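Local coordinates for ABC transporter substrate-binding protein (Bradyrhizobium japonicum, PDB 4I1D), which probably binds small solutes, possibly polyamines, in the periplasm for uptake by an ABC importer, and can hold d-malate, at residues A[57-62]-A[243-248]; A[164-169]-A[312-317]. One frame throughout, in Å; residues are numbered along the deposited sequence.

How the contacts relate
Contacts 1 and 2 lie far apart in space, their centres 33 Å from each other and their nearest atoms about 12 Å apart, and they do not touch. Their four segments alternate along the sequence: 57-62, 164-169, 243-248, 312-317. Contact 1 is buried and apolar, a helix laid on a sheet; contact 2 is partly buried, two helices joined by a small apolar patch and a salt bridge at its edge. Both are away from the d-malate pocket of Thr185, Ser186, Gly187, Trp205 and Arg208. Just beside contact 1, however, Trp57 packs on Ala188 of a second subunit, a residue seen to bind (R)-malate in a structure of this protein.

Contact 1 (A[57-62]-A[243-248])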
loop_
_atom_site.group_PDB
_atom_site.type_symbol
_atom_site.label_atom_id
_atom_site.label_comp_id
_atom_site.label_asym_id
_atom_site.label_seq_id
_atom_site.Cartn_x
_atom_site.Cartn_y
_atom_site.Cartn_z
ATOM N N TRP A 57 4.075 14.120 34.024
ATOM C CA TRP A 57 2.790 14.428 34.671
ATOM C C TRP A 57 2.693 13.779 36.048
ATOM O O TRP A 57 3.227 12.686 36.257
ATOM C CB TRP A 57 1.621 13.927 33.819
ATOM C CG TRP A 57 1.453 14.622 32.504
ATOM C CD1 TRP A 57 1.922 15.864 32.154
ATOM C CD2 TRP A 57 0.774 14.110 31.356
ATOM N NE1 TRP A 57 1.565 16.152 30.858
ATOM C CE2 TRP A 57 0.865 15.090 30.343
ATOM C CE3 TRP A 57 0.095 12.915 31.083
ATOM C CZ2 TRP A 57 0.297 14.915 29.080
ATOM C CZ3 TRP A 57 -0.459 12.741 29.828
ATOM C CH2 TRP A 57 -0.355 13.736 28.842
ATOM N N ASP A 58 2.008 14.438 36.980
ATOM C CA ASP A 58 1.769 13.862 38.312
ATOM C C ASP A 58 0.335 13.361 38.457
ATOM O O ASP A 58 0.080 12.181 38.736
ATOM C CB ASP A 58 2.051 14.890 39.411
ATOM C CG ASP A 58 3.525 15.291 39.480
ATOM O OD1 ASP A 58 4.360 14.416 39.793
ATOM O OD2 ASP A 58 3.851 16.478 39.236
ATOM N N VAL A 59 -0.602 14.277 38.267
ATOM C CA VAL A 59 -1.998 13.997 38.515
ATOM C C VAL A 59 -2.790 14.159 37.226
ATOM O O VAL A 59 -2.663 15.163 36.530
ATOM C CB VAL A 59 -2.570 14.924 39.597
ATOM C CG1 VAL A 59 -4.048 14.658 39.795
ATOM C CG2 VAL A 59 -1.806 14.744 40.909
ATOM N N VAL A 60 -3.600 13.153 36.923
ATOM C CA VAL A 60 -4.430 13.146 35.731
ATOM C C VAL A 60 -5.906 13.021 36.086
ATOM O O VAL A 60 -6.293 12.203 36.917
ATOM C CB VAL A 60 -4.031 11.996 34.791
ATOM C CG1 VAL A 60 -5.012 11.882 33.643
ATOM C CG2 VAL A 60 -2.615 12.233 34.270
ATOM N N ASP A 61 -6.714 13.866 35.461
ATOM C CA ASP A 61 -8.161 13.822 35.587
ATOM C C ASP A 61 -8.709 13.129 34.343
ATOM O O ASP A 61 -8.553 13.638 33.237
ATOM C CB ASP A 61 -8.706 15.244 35.666
ATOM C CG ASP A 61 -10.198 15.308 35.446
ATOM O OD1 ASP A 61 -10.906 14.425 35.981
ATOM O OD2 ASP A 61 -10.661 16.238 34.743
ATOM N N THR A 62 -9.344 11.971 34.517
ATOM C CA THR A 62 -9.748 11.163 33.369
ATOM C C THR A 62 -11.021 10.344 33.643
ATOM O O THR A 62 -11.331 10.053 34.802
ATOM C CB THR A 62 -8.580 10.227 32.973
ATOM O OG1 THR A 62 -8.823 9.643 31.687
ATOM C CG2 THR A 62 -8.407 9.128 34.014
ATOM N N GLU A 243 4.431 12.819 46.698
ATOM C CA GLU A 243 3.989 13.303 48.010
ATOM C C GLU A 243 3.123 14.558 47.921
ATOM O O GLU A 243 2.044 14.612 48.507
ATOM C CB GLU A 243 5.174 13.539 48.955
ATOM C CG GLU A 243 5.412 12.398 49.941
ATOM N N THR A 244 3.595 15.565 47.193
ATOM C CA THR A 244 2.788 16.757 46.961
ATOM C C THR A 244 1.470 16.378 46.278
ATOM O O THR A 244 0.404 16.901 46.613
ATOM C CB THR A 244 3.525 17.774 46.086
ATOM O OG1 THR A 244 4.818 18.032 46.641
ATOM C CG2 THR A 244 2.739 19.077 46.002
ATOM N N ALA A 245 1.540 15.452 45.332
ATOM C CA ALA A 245 0.351 15.083 44.584
ATOM C C ALA A 245 -0.692 14.438 45.490
ATOM O O ALA A 245 -1.896 14.626 45.293
ATOM C CB ALA A 245 0.705 14.164 43.423
ATOM N N VAL A 246 -0.235 13.671 46.476
ATOM C CA VAL A 246 -1.166 13.041 47.404
ATOM C C VAL A 246 -1.890 14.130 48.190
ATOM O O VAL A 246 -3.110 14.082 48.355
ATOM C CB VAL A 246 -0.463 12.046 48.359
ATOM C CG1 VAL A 246 -1.461 11.460 49.354
ATOM C CG2 VAL A 246 0.207 10.928 47.559
ATOM N N LYS A 247 -1.134 15.126 48.640
ATOM C CA LYS A 247 -1.701 16.263 49.365
ATOM C C LYS A 247 -2.718 17.038 48.528
ATOM O O LYS A 247 -3.766 17.441 49.034
ATOM C CB LYS A 247 -0.596 17.197 49.863
ATOM C CG LYS A 247 0.312 16.567 50.904
ATOM C CD LYS A 247 1.494 17.476 51.223
ATOM C CE LYS A 247 2.385 16.880 52.311
ATOM N NZ LYS A 247 3.681 17.611 52.438
ATOM N N PHE A 248 -2.412 17.244 47.251
ATOM C CA PHE A 248 -3.334 17.946 46.368
ATOM C C PHE A 248 -4.642 17.177 46.200
ATOM O O PHE A 248 -5.722 17.762 46.163
ATOM C CB PHE A 248 -2.709 18.187 44.996
ATOM C CG PHE A 248 -3.714 18.518 43.938
ATOM C CD1 PHE A 248 -4.114 17.561 43.018
ATOM C CD2 PHE A 248 -4.289 19.776 43.885
ATOM C CE1 PHE A 248 -5.050 17.861 42.044
ATOM C CE2 PHE A 248 -5.228 20.080 42.917
ATOM C CZ PHE A 248 -5.612 19.119 41.996
#
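Val59 reaches from strand 59-63 to helix 242-252 with both of its methyl groups, each meeting a different residue. CG2 lies 3.6 Å from Ala245 CB, the closest approach between the two segments. CG1, set anti to the backbone N (chi1 177°), is carried instead to the next turn of the helix, where it comes to 4.0 Å from Phe248 CE1. This methyl arrives at the edge of the Phe248 ring, near its plane, and not over a face. The small side chain of Ala245 lets the helix come close to the strand, with 6.5 Å between Ala245 CA and Asp58 CA. Asp58 adds a slighter touch, its CB being 4.3 Å from Ala245 CB. The carboxylate of Asp58 is buried but satisfied, OD1 bonding to the backbone N of Asn241 and OD2 to that of Thr6. It thus ties the residue just ahead of strand 59-63 to the residue preceding helix 242-252 and to strand 4-9.

Phe248 also packs on Ile5, Leu23 and Ser26, and its ring meets that of Phe7 steeply, while Ala245 rests on Ile235. Val59 therefore belongs to a larger core in which helix 242-252 covers strands 4-9, 59-63 and 219-235. The parallel pairing of 59-63 with 4-9 and its antiparallel pairing with 219-235 are characteristic of the alpha/beta lobe of type II periplasmic binding proteins.

Contact 2 (A[164-169]-A[312-317]); sequences LDVDRA and EAAEKR. With ACT (acetate ion), chain S; SO4 (sulfate ion), chain G.
Helices 166-176 and 309-321 meet where Val166 and Asp167, in the first turn of one, face Ala314 and Arg317 of the other. Val166 fills the apolar side: the fork of its CG1 and CG2 faces Ala314 CB, each methyl 4.1 Å from it. The same CG1 lies over one face of the Arg317 guanidinium, offset toward its rim and 3.8 Å from Arg317 NH1. Asp167 starts out pointing away from the partner helix, but its OD1 returns to take both end nitrogens in a salt bridge, Arg317 NH2 at 2.9 Å and Arg317 NH1 at 3.0 Å. OD1 lies in the guanidinium plane, and because one oxygen serves both nitrogens the grip is forked and both bonds are bent, to about 145°. NH1 comes nearly along the C-O axis and NH2 from the anti side, out of the carboxylate plane, which is turned 61° from the guanidinium. A bend in the arginine chain (chi3 65°) presents another edge to an acetate, probably from the crystallisation liquor: Arg317 NE is 3.0 Å from acetate O, and NH2 bonds OXT. An alanine in place of Asp167 takes away the carboxylate, and the Arg317 guanidinium, left without its charge partner on helix 166-176, would probably be freer to swing off Val166.

Trp305 of helix 303-306 packs on both Val166 and Ala314, completing a helix-helix junction with an apolar centre and a salt bridge at its solvent-facing side.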
loop_
_atom_site.group_PDB
_atom_site.type_symbol
_atom_site.label_atom_id
_atom_site.label_comp_id
_atom_site.label_asym_id
_atom_site.label_seq_id
_atom_site.Cartn_x
_atom_site.Cartn_y
_atom_site.Cartn_z
ATOM N N LEU A 164 -24.174 -5.296 29.549
ATOM C CA LEU A 164 -24.855 -4.882 28.322
ATOM C C LEU A 164 -25.086 -6.048 27.371
ATOM O O LEU A 164 -24.198 -6.865 27.157
ATOM C CB LEU A 164 -24.079 -3.779 27.593
ATOM C CG LEU A 164 -23.878 -2.439 28.309
ATOM C CD1 LEU A 164 -23.180 -1.450 27.396
ATOM C CD2 LEU A 164 -25.192 -1.849 28.813
ATOM N N ASP A 165 -26.288 -6.126 26.805
ATOM C CA ASP A 165 -26.544 -7.046 25.705
ATOM C C ASP A 165 -26.027 -6.378 24.431
ATOM O O ASP A 165 -26.739 -5.590 23.791
ATOM C CB ASP A 165 -28.036 -7.338 25.584
ATOM C CG ASP A 165 -28.355 -8.373 24.508
ATOM O OD1 ASP A 165 -27.489 -8.638 23.643
ATOM O OD2 ASP A 165 -29.488 -8.915 24.532
ATOM N N VAL A 166 -24.782 -6.695 24.075
ATOM C CA VAL A 166 -24.081 -5.981 23.007
ATOM C C VAL A 166 -24.643 -6.242 21.606
ATOM O O VAL A 166 -24.819 -5.297 20.832
ATOM C CB VAL A 166 -22.549 -6.199 23.064
ATOM C CG1 VAL A 166 -21.850 -5.311 22.042
ATOM C CG2 VAL A 166 -22.035 -5.865 24.454
ATOM N N ASP A 167 -24.936 -7.502 21.284
ATOM C CA ASP A 167 -25.593 -7.815 20.007
ATOM C C ASP A 167 -26.860 -6.981 19.842
ATOM O O ASP A 167 -27.081 -6.365 18.808
ATOM C CB ASP A 167 -25.966 -9.300 19.908
ATOM C CG ASP A 167 -24.753 -10.210 19.844
ATOM O OD1 ASP A 167 -23.612 -9.698 19.823
ATOM O OD2 ASP A 167 -24.942 -11.448 19.809
ATOM N N ARG A 168 -27.692 -6.984 20.876
ATOM C CA ARG A 168 -28.938 -6.236 20.879
ATOM C C ARG A 168 -28.695 -4.733 20.664
ATOM O O ARG A 168 -29.425 -4.067 19.933
ATOM C CB ARG A 168 -29.664 -6.481 22.197
ATOM C CG ARG A 168 -31.019 -5.838 22.305
ATOM C CD ARG A 168 -31.648 -6.142 23.650
ATOM N NE ARG A 168 -32.979 -5.558 23.753
ATOM C CZ ARG A 168 -33.758 -5.674 24.820
ATOM N NH1 ARG A 168 -33.330 -6.353 25.877
ATOM N NH2 ARG A 168 -34.961 -5.113 24.831
ATOM N N ALA A 169 -27.660 -4.196 21.284
ATOM C CA ALA A 169 -27.387 -2.777 21.098
ATOM C C ALA A 169 -26.979 -2.467 19.648
ATOM O O ALA A 169 -27.438 -1.476 19.073
ATOM C CB ALA A 169 -26.340 -2.323 22.050
ATOM N N GLU A 312 -14.093 -4.431 26.753
ATOM C CA GLU A 312 -13.068 -4.341 25.714
ATOM C C GLU A 312 -13.579 -4.935 24.401
ATOM O O GLU A 312 -13.477 -4.303 23.347
ATOM C CB GLU A 312 -11.770 -5.044 26.137
ATOM C CG GLU A 312 -11.329 -4.787 27.588
ATOM C CD GLU A 312 -10.498 -3.509 27.782
ATOM O OE1 GLU A 312 -9.652 -3.491 28.710
ATOM O OE2 GLU A 312 -10.696 -2.526 27.028
ATOM N N ALA A 313 -14.128 -6.149 24.467
ATOM C CA ALA A 313 -14.702 -6.800 23.287
ATOM C C ALA A 313 -15.704 -5.868 22.608
ATOM O O ALA A 313 -15.650 -5.676 21.399
ATOM C CB ALA A 313 -15.377 -8.131 23.647
ATOM N N ALA A 314 -16.604 -5.282 23.388
ATOM C CA ALA A 314 -17.587 -4.361 22.819
ATOM C C ALA A 314 -16.900 -3.215 22.070
ATOM O O ALA A 314 -17.289 -2.879 20.947
ATOM C CB ALA A 314 -18.533 -3.829 23.887
ATOM N N GLU A 315 -15.868 -2.640 22.682
ATOM C CA GLU A 315 -15.126 -1.538 22.065
ATOM C C GLU A 315 -14.511 -1.957 20.739
ATOM O O GLU A 315 -14.608 -1.224 19.759
ATOM C CB GLU A 315 -14.044 -0.980 23.000
ATOM C CG GLU A 315 -14.601 -0.250 24.206
ATOM C CD GLU A 315 -13.525 0.438 25.040
ATOM O OE1 GLU A 315 -12.955 1.446 24.564
ATOM O OE2 GLU A 315 -13.250 -0.023 26.174
ATOM N N LYS A 316 -13.892 -3.138 20.711
ATOM C CA LYS A 316 -13.263 -3.635 19.490
ATOM C C LYS A 316 -14.263 -3.823 18.351
ATOM O O LYS A 316 -13.893 -3.769 17.179
ATOM C CB LYS A 316 -12.477 -4.936 19.744
ATOM C CG LYS A 316 -11.311 -4.759 20.714
ATOM C CD LYS A 316 -10.130 -5.684 20.406
ATOM C CE LYS A 316 -8.933 -5.354 21.318
ATOM N NZ LYS A 316 -7.651 -6.045 20.943
ATOM N N ARG A 317 -15.528 -4.049 18.686
ATOM C CA ARG A 317 -16.538 -4.267 17.650
ATOM C C ARG A 317 -16.962 -2.968 16.980
ATOM O O ARG A 317 -17.461 -2.993 15.861
ATOM C CB ARG A 317 -17.769 -5.003 18.198
ATOM C CG ARG A 317 -17.518 -6.485 18.462
ATOM C CD ARG A 317 -18.613 -7.113 19.288
ATOM N NE ARG A 317 -19.886 -7.108 18.582
ATOM C CZ ARG A 317 -20.967 -7.761 18.995
ATOM N NH1 ARG A 317 -20.920 -8.475 20.116
ATOM N NH2 ARG A 317 -22.089 -7.702 18.282
HETATM C C ACT S . -20.799 -5.869 15.162
HETATM O O ACT S . -19.759 -6.297 15.723
HETATM O OXT ACT S . -21.898 -6.191 15.682
HETATM C CH3 ACT S . -20.730 -5.018 13.924
HETATM S S SO4 G . -36.651 -6.372 27.877
HETATM O O1 SO4 G . -37.048 -4.967 27.789
HETATM O O2 SO4 G . -35.230 -6.460 28.207
HETATM O O3 SO4 G . -37.427 -7.041 28.918
HETATM O O4 SO4 G . -36.903 -7.040 26.601
#